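TRNA (uracil(54)-C(5))-methyltransferase (Pyrococcus abyssi, PDB 2JJQ) catalyses the S-adenosyl-L-methionine-dependent methylation of uridine 54 in tRNA, forming 5-methyluridine. Local coordinates at residues P46-I51 with W67-S72. Numbering follows the deposited sequence.
Sequences PGDEII and WKLVRS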
# COMPACT_ATOMS: atom_id res chain seq x y z
N PRO A 46 2.92 23.66 -8.42
CA PRO A 46 3.18 24.47 -9.58
C PRO A 46 2.33 25.73 -9.51
O PRO A 46 1.13 25.65 -9.20
CB PRO A 46 2.73 23.59 -10.73
CG PRO A 46 2.93 22.14 -10.20
CD PRO A 46 2.39 22.32 -8.80
N GLY A 47 2.95 26.88 -9.75
CA GLY A 47 2.19 28.15 -9.65
C GLY A 47 2.53 28.90 -8.36
O GLY A 47 2.30 30.11 -8.25
N ASP A 48 3.08 28.20 -7.37
CA ASP A 48 3.58 28.84 -6.15
C ASP A 48 4.67 29.85 -6.48
O ASP A 48 5.54 29.58 -7.28
CB ASP A 48 4.24 27.80 -5.25
CG ASP A 48 3.28 27.04 -4.34
OD1 ASP A 48 2.07 27.40 -4.20
OD2 ASP A 48 3.77 26.06 -3.69
N GLU A 49 4.61 31.03 -5.87
CA GLU A 49 5.66 32.00 -6.06
C GLU A 49 6.45 31.90 -4.76
O GLU A 49 5.90 32.03 -3.66
CB GLU A 49 5.04 33.38 -6.31
CG GLU A 49 6.08 34.52 -6.34
CD GLU A 49 5.42 35.90 -6.27
OE1 GLU A 49 4.26 36.04 -6.75
OE2 GLU A 49 6.06 36.85 -5.74
N ILE A 50 7.72 31.54 -4.86
CA ILE A 50 8.53 31.32 -3.65
C ILE A 50 9.88 32.07 -3.67
O ILE A 50 10.36 32.52 -4.71
CB ILE A 50 8.77 29.79 -3.39
CG1 ILE A 50 9.80 29.21 -4.36
CG2 ILE A 50 7.44 28.97 -3.53
CD1 ILE A 50 10.47 28.00 -3.76
N ILE A 51 10.47 32.23 -2.49
CA ILE A 51 11.88 32.65 -2.39
C ILE A 51 12.62 31.53 -1.69
O ILE A 51 12.20 31.09 -0.62
CB ILE A 51 12.02 33.95 -1.55
CG1 ILE A 51 11.26 35.09 -2.21
CG2 ILE A 51 13.52 34.29 -1.36
CD1 ILE A 51 10.75 36.17 -1.26
N TRP A 67 12.33 27.84 2.63
CA TRP A 67 11.79 28.69 1.58
C TRP A 67 10.57 29.46 2.08
O TRP A 67 9.96 29.10 3.08
CB TRP A 67 11.46 27.91 0.30
CG TRP A 67 10.55 26.71 0.47
CD1 TRP A 67 10.90 25.47 0.92
CD2 TRP A 67 9.13 26.64 0.17
NE1 TRP A 67 9.80 24.63 0.92
CE2 TRP A 67 8.71 25.32 0.47
CE3 TRP A 67 8.18 27.56 -0.32
CZ2 TRP A 67 7.37 24.90 0.31
CZ3 TRP A 67 6.86 27.14 -0.48
CH2 TRP A 67 6.47 25.82 -0.17
N LYS A 68 10.27 30.55 1.38
CA LYS A 68 9.14 31.39 1.75
C LYS A 68 8.07 31.31 0.65
O LYS A 68 8.35 31.53 -0.52
CB LYS A 68 9.60 32.84 1.95
CG LYS A 68 8.54 33.83 2.49
CD LYS A 68 9.19 35.23 2.67
CE LYS A 68 8.18 36.39 2.76
NZ LYS A 68 7.19 36.28 3.86
N LEU A 69 6.86 31.00 1.04
CA LEU A 69 5.74 31.03 0.10
C LEU A 69 5.20 32.46 -0.01
O LEU A 69 4.53 32.94 0.90
CB LEU A 69 4.63 30.07 0.54
CG LEU A 69 3.40 29.83 -0.36
CD1 LEU A 69 3.74 29.31 -1.76
CD2 LEU A 69 2.51 28.83 0.35
N VAL A 70 5.49 33.14 -1.12
CA VAL A 70 5.00 34.52 -1.33
C VAL A 70 3.56 34.58 -1.89
O VAL A 70 2.74 35.44 -1.48
CB VAL A 70 5.93 35.31 -2.28
CG1 VAL A 70 5.40 36.71 -2.48
CG2 VAL A 70 7.36 35.32 -1.73
N ARG A 71 3.27 33.69 -2.84
CA ARG A 71 1.93 33.57 -3.41
C ARG A 71 1.59 32.07 -3.55
O ARG A 71 2.42 31.28 -3.99
CB ARG A 71 1.82 34.26 -4.78
CG ARG A 71 1.54 35.75 -4.69
CD ARG A 71 0.99 36.36 -6.00
NE ARG A 71 0.64 37.78 -5.80
CZ ARG A 71 0.50 38.69 -6.77
NH1 ARG A 71 0.68 38.36 -8.05
NH2 ARG A 71 0.19 39.94 -6.46
N SER A 72 0.40 31.71 -3.10
CA SER A 72 -0.06 30.30 -3.13
C SER A 72 -0.68 29.93 -4.46
O SER A 72 -1.51 30.65 -5.00
CB SER A 72 -1.11 30.02 -2.03
OG SER A 72 -0.52 29.93 -0.76
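Glu49 O accepts two backbone N-H groups, from Val70 N (2.8 Å, bent to 139° at the hydrogen) and Arg71 N (3.2 Å, nearly straight), the mark of a classic beta bulge in this antiparallel hairpin of the TRAM-like domain. Glu49 N returns a bond to Arg71 O, and beyond the bulge Ile51 and Lys68 form a regular hydrogen-bonded pair. Ile50 turns its CG2 methyl obliquely to the six-membered ring of Trp67, 3.6 Å from CE3. Its chi1 of 75° sets CG1 between the backbone N and the carbonyl carbon, and turns CG2, beside N, to that ring. Leu69 brings CD1 against the Asp48 carboxylate, 3.5 Å from CG; that carboxylate is bound elsewhere, to Ala45 N, Ser73 N and Arg76. On the opposite face, Glu49 CG lies anti to the backbone N (172°), and its carboxylate reaches over Val70 and the arginine stem: OE2 is 3.3 Å from Val70 CG1, OE1 3.4 Å from Arg71 CD. Val70 turns its other methyl, CG2, to Ile51 CD1 at 3.5 Å. OE1 lies well out of the guanidinium plane, so Glu49 and Arg71 probably attract only through their charges; the five backbone bonds and apolar contacts probably do most of the joining.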